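Local structure of phosphotriesterase homology protein (Escherichia coli, 1BF6) at residues 82-87 / 155-160; 126-129 / 135-138. The protein is a zinc-dependent hydrolase that cleaves phosphorylated glyceryl acetates and also acts on aromatic acetates and propionates. All coordinates share one frame; numbering follows the deposited sequence.

Interaction 1 (82-87 / 155-160); sequences YYQDAF and STHTSF. With ZN (zinc ion), chain D.
Beside the two-zinc site of this phosphotriesterase-family enzyme, Y83 brings the edge of its ring against a face of the metal ligand H157. The stack is T-shaped, with ring centroids 5.2 Å apart and planes at 81°. CE1 of Y83 stands over the imidazole toward its rim, 3.7 Å from H157 ND1, and the phenol oxygen lies beside H157 CE1. What carries the tyrosine ring across is its first torsion: CG is anti to the backbone N (chi1 -165°). Its own neighbours then wedge it: Q84 CG sits over the centre of one face, and CE2 points onto the face of F87. Losing this ring, with an alanine here, would probably open a gap between F87 and H157 and strip the histidine face of its aromatic edge.

In the TIM barrel, residues 82-87 follow strand 75-80, and H157 closes strand 154-157, so both segments belong to the catalytic mouth at the C-terminal ends of the strands. H157 ND1 binds zinc at 2.3 Å, together with E124 and H185. Through its second ring nitrogen, NE2, H157 donates to S159 OG (2.9 Å), which lies only 9° out of the ring plane. Metal and serine together fix the rotation of the imidazole, and S159 acts as a second-shell residue that is itself hydrogen-bonded to T127 O.

Q84 joins from the loop. Its NE2 lies 3.5 Å from H157 NE2, but both are donors, so this is contact without a bond. A water links the loop to the serine: it donates to S159 OG at 3.1 Å and accepts a weak bond from Q84 NE2 at 3.3 Å.

Interaction 2 (126-129 / 135-138); sequences GTSE and LEEK
The chain leaving strand 122-126 runs past the first turn of helix 134-150, bringing the CA atoms of T127 and E136 to 5.9 Å, close enough for one glutamate side chain to span the gap. E136 leaves the helix with CG anti to its carbonyl carbon and stays extended beyond it (chi2 163°), which lays the carboxylate against the backbone of T127 and S128. On the way, E136 CG packs on G126 O at 3.4 Å, and E136 OE1 comes within 3.3 Å of T127 CA.

S128 then takes both oxygens. Its amide N donates to E136 OE1 at 2.9 Å, approaching from above the carboxylate plane, 35° out of it. The hydroxyl S128 OG donates to E136 OE2 at 2.7 Å, on the syn side and nearer the plane, at 17°. Each oxygen has a further donor, T133 N for OE1 and D85 N for OE2, so four hydrogen bonds hold this buried carboxylate and would probably favour its ionised form. With its acceptance of T133 N at the helix start, E136 plays the glutamate half of a capping box, here within a beta-alpha unit of the TIM barrel.

From the N terminus, residues 82-87 come first, in the loop after strand 75-80. The chain then makes helices 91-94 and 97-109 and strand 122-126 before interaction 2 closes the short loop into helix 134-150. Strand 154-157 follows that helix and delivers 155-160 back to 82-87, so interaction 1 closes a long loop with interaction 2 nested inside it. The two also touch directly: Y83 O pairs with G126 N, and S159 and F160 pack on E129, besides the D85 link to the E136 carboxylate. Three successive beta-to-alpha connections on this side of the barrel are thereby tied together next to the zinc site.

Interaction 1 (82-87 / 155-160)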
loop_
_atom_site.group_PDB
_atom_site.type_symbol
_atom_site.label_atom_id
_atom_site.label_comp_id
_atom_site.label_asym_id
_atom_site.label_seq_id
_atom_site.Cartn_x
_atom_site.Cartn_y
_atom_site.Cartn_z
ATOM N N TYR A 82 -8.843 -3.237 8.398
ATOM C CA TYR A 82 -9.825 -2.162 8.541
ATOM C C TYR A 82 -9.091 -0.853 8.254
ATOM O O TYR A 82 -7.937 -0.667 8.660
ATOM C CB TYR A 82 -10.485 -2.178 9.927
ATOM C CG TYR A 82 -11.569 -3.239 10.040
ATOM C CD1 TYR A 82 -11.260 -4.547 10.432
ATOM C CD2 TYR A 82 -12.901 -2.944 9.716
ATOM C CE1 TYR A 82 -12.244 -5.533 10.491
ATOM C CE2 TYR A 82 -13.896 -3.922 9.775
ATOM C CZ TYR A 82 -13.562 -5.217 10.160
ATOM O OH TYR A 82 -14.530 -6.199 10.167
ATOM N N TYR A 83 -9.781 0.049 7.560
ATOM C CA TYR A 83 -9.224 1.321 7.097
ATOM C C TYR A 83 -8.840 2.403 8.111
ATOM O O TYR A 83 -7.690 2.481 8.523
ATOM C CB TYR A 83 -10.147 1.859 6.005
ATOM C CG TYR A 83 -9.578 2.971 5.150
ATOM C CD1 TYR A 83 -8.207 3.124 4.974
ATOM C CD2 TYR A 83 -10.433 3.878 4.522
ATOM C CE1 TYR A 83 -7.700 4.157 4.197
ATOM C CE2 TYR A 83 -9.944 4.904 3.743
ATOM C CZ TYR A 83 -8.579 5.046 3.586
ATOM O OH TYR A 83 -8.114 6.104 2.843
ATOM N N GLN A 84 -9.752 3.324 8.405
ATOM C CA GLN A 84 -9.499 4.381 9.380
ATOM C C GLN A 84 -10.826 4.753 10.037
ATOM O O GLN A 84 -11.897 4.352 9.564
ATOM C CB GLN A 84 -8.823 5.609 8.763
ATOM C CG GLN A 84 -9.518 6.172 7.559
ATOM C CD GLN A 84 -8.888 7.461 7.103
ATOM O OE1 GLN A 84 -8.781 8.415 7.869
ATOM N NE2 GLN A 84 -8.464 7.499 5.847
ATOM N N ASP A 85 -10.731 5.507 11.121
ATOM C CA ASP A 85 -11.890 5.890 11.922
ATOM C C ASP A 85 -13.158 6.302 11.185
ATOM O O ASP A 85 -14.213 5.679 11.360
ATOM C CB ASP A 85 -11.512 6.944 12.949
ATOM C CG ASP A 85 -12.459 6.947 14.119
ATOM O OD1 ASP A 85 -12.277 6.110 15.034
ATOM O OD2 ASP A 85 -13.425 7.737 14.097
ATOM N N ALA A 86 -13.035 7.294 10.308
ATOM C CA ALA A 86 -14.181 7.796 9.557
ATOM C C ALA A 86 -14.860 6.787 8.633
ATOM O O ALA A 86 -16.042 6.932 8.328
ATOM C CB ALA A 86 -13.782 9.047 8.786
ATOM N N PHE A 87 -14.132 5.744 8.224
ATOM C CA PHE A 87 -14.672 4.731 7.321
ATOM C C PHE A 87 -15.030 3.382 7.961
ATOM O O PHE A 87 -15.523 2.486 7.271
ATOM C CB PHE A 87 -13.699 4.486 6.156
ATOM C CG PHE A 87 -13.443 5.698 5.297
ATOM C CD1 PHE A 87 -12.685 6.764 5.773
ATOM C CD2 PHE A 87 -13.956 5.768 4.009
ATOM C CE1 PHE A 87 -12.441 7.886 4.977
ATOM C CE2 PHE A 87 -13.719 6.889 3.200
ATOM C CZ PHE A 87 -12.962 7.943 3.688
ATOM N N SER A 155 0.913 -3.463 6.423
ATOM C CA SER A 155 1.120 -2.296 5.564
ATOM C C SER A 155 0.124 -1.224 6.008
ATOM O O SER A 155 -1.084 -1.449 5.984
ATOM C CB SER A 155 0.894 -2.686 4.103
ATOM O OG SER A 155 1.106 -1.576 3.250
ATOM N N THR A 156 0.632 -0.056 6.382
ATOM C CA THR A 156 -0.224 1.005 6.910
ATOM C C THR A 156 -0.581 2.203 6.018
ATOM O O THR A 156 -0.037 2.370 4.929
ATOM C CB THR A 156 0.384 1.574 8.214
ATOM O OG1 THR A 156 1.387 2.542 7.890
ATOM C CG2 THR A 156 1.019 0.450 9.076
ATOM N N HIS A 157 -1.495 3.031 6.531
ATOM C CA HIS A 157 -1.939 4.281 5.899
ATOM C C HIS A 157 -1.686 5.390 6.911
ATOM O O HIS A 157 -2.203 5.330 8.034
ATOM C CB HIS A 157 -3.458 4.265 5.586
ATOM C CG HIS A 157 -4.075 5.631 5.375
ATOM N ND1 HIS A 157 -4.524 6.040 4.140
ATOM C CD2 HIS A 157 -4.378 6.588 6.288
ATOM C CE1 HIS A 157 -5.084 7.220 4.323
ATOM N NE2 HIS A 157 -5.023 7.598 5.605
ATOM N N THR A 158 -0.838 6.354 6.566
ATOM C CA THR A 158 -0.652 7.495 7.446
ATOM C C THR A 158 -1.407 8.614 6.725
ATOM O O THR A 158 -1.345 8.723 5.494
ATOM C CB THR A 158 0.835 7.927 7.686
ATOM O OG1 THR A 158 1.469 8.274 6.448
ATOM C CG2 THR A 158 1.615 6.840 8.415
ATOM N N SER A 159 -2.205 9.357 7.479
ATOM C CA SER A 159 -2.976 10.467 6.924
ATOM C C SER A 159 -2.077 11.689 6.804
ATOM O O SER A 159 -1.631 12.255 7.802
ATOM C CB SER A 159 -4.196 10.753 7.798
ATOM O OG SER A 159 -5.198 9.785 7.556
ATOM N N PHE A 160 -1.789 12.071 5.563
ATOM C CA PHE A 160 -0.918 13.209 5.294
ATOM C C PHE A 160 0.434 13.092 5.988
ATOM O O PHE A 160 0.955 14.058 6.552
ATOM C CB PHE A 160 -1.639 14.525 5.602
ATOM C CG PHE A 160 -2.837 14.739 4.728
ATOM C CD1 PHE A 160 -2.670 15.007 3.369
ATOM C CD2 PHE A 160 -4.124 14.567 5.231
ATOM C CE1 PHE A 160 -3.762 15.095 2.514
ATOM C CE2 PHE A 160 -5.233 14.652 4.387
ATOM C CZ PHE A 160 -5.051 14.915 3.022
HETATM ZN ZN ZN D . -4.004 4.989 2.192
HETATM O O HOH W 1 -6.576 10.041 4.816
#

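Interaction 2 (126-129 / 135-138)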
loop_
_atom_site.group_PDB
_atom_site.type_symbol
_atom_site.label_atom_id
_atom_site.label_comp_id
_atom_site.label_asym_id
_atom_site.label_seq_id
_atom_site.Cartn_x
_atom_site.Cartn_y
_atom_site.Cartn_z
ATOM N N GLY A 126 -5.023 2.103 8.662
ATOM C CA GLY A 126 -4.692 3.488 8.902
ATOM C C GLY A 126 -5.075 4.180 10.186
ATOM O O GLY A 126 -5.802 3.659 11.041
ATOM N N THR A 127 -4.501 5.363 10.331
ATOM C CA THR A 127 -4.766 6.228 11.458
ATOM C C THR A 127 -5.220 7.570 10.879
ATOM O O THR A 127 -5.006 7.856 9.689
ATOM C CB THR A 127 -3.528 6.400 12.364
ATOM O OG1 THR A 127 -2.390 6.746 11.567
ATOM C CG2 THR A 127 -3.243 5.105 13.145
ATOM N N SER A 128 -5.880 8.372 11.707
ATOM C CA SER A 128 -6.392 9.668 11.277
ATOM C C SER A 128 -5.299 10.733 11.236
ATOM O O SER A 128 -4.170 10.497 11.672
ATOM C CB SER A 128 -7.542 10.105 12.201
ATOM O OG SER A 128 -8.664 9.259 12.029
ATOM N N GLU A 129 -5.634 11.907 10.708
ATOM C CA GLU A 129 -4.666 12.989 10.626
ATOM C C GLU A 129 -4.271 13.556 11.988
ATOM O O GLU A 129 -5.095 14.146 12.695
ATOM C CB GLU A 129 -5.190 14.107 9.718
ATOM C CG GLU A 129 -4.206 15.262 9.536
ATOM C CD GLU A 129 -4.627 16.258 8.448
ATOM O OE1 GLU A 129 -5.682 16.062 7.791
ATOM O OE2 GLU A 129 -3.878 17.230 8.235
ATOM N N LEU A 135 -10.590 3.530 18.231
ATOM C CA LEU A 135 -10.945 2.444 17.320
ATOM C C LEU A 135 -9.782 2.047 16.413
ATOM O O LEU A 135 -9.632 0.880 16.056
ATOM C CB LEU A 135 -12.173 2.798 16.481
ATOM C CG LEU A 135 -13.493 2.909 17.252
ATOM C CD1 LEU A 135 -14.615 3.247 16.274
ATOM C CD2 LEU A 135 -13.797 1.588 17.952
ATOM N N GLU A 136 -8.993 3.031 15.995
ATOM C CA GLU A 136 -7.823 2.749 15.163
ATOM C C GLU A 136 -6.791 1.968 15.994
ATOM O O GLU A 136 -6.189 1.014 15.500
ATOM C CB GLU A 136 -7.232 4.053 14.634
ATOM C CG GLU A 136 -8.028 4.605 13.459
ATOM C CD GLU A 136 -7.752 6.063 13.167
ATOM O OE1 GLU A 136 -6.937 6.698 13.864
ATOM O OE2 GLU A 136 -8.370 6.580 12.219
ATOM N N GLU A 137 -6.610 2.360 17.254
ATOM C CA GLU A 137 -5.684 1.662 18.141
ATOM C C GLU A 137 -6.079 0.188 18.233
ATOM O O GLU A 137 -5.232 -0.700 18.111
ATOM C CB GLU A 137 -5.684 2.277 19.538
ATOM C CG GLU A 137 -4.809 1.491 20.520
ATOM C CD GLU A 137 -4.808 2.067 21.918
ATOM O OE1 GLU A 137 -5.862 2.572 22.368
ATOM O OE2 GLU A 137 -3.757 1.995 22.578
ATOM N N LYS A 138 -7.374 -0.057 18.416
ATOM C CA LYS A 138 -7.925 -1.409 18.520
ATOM C C LYS A 138 -7.650 -2.197 17.239
ATOM O O LYS A 138 -7.286 -3.377 17.285
ATOM C CB LYS A 138 -9.430 -1.324 18.764
ATOM C CG LYS A 138 -10.147 -2.633 18.996
ATOM C CD LYS A 138 -11.649 -2.347 19.042
ATOM C CE LYS A 138 -12.455 -3.495 19.585
ATOM N NZ LYS A 138 -13.891 -3.070 19.678
#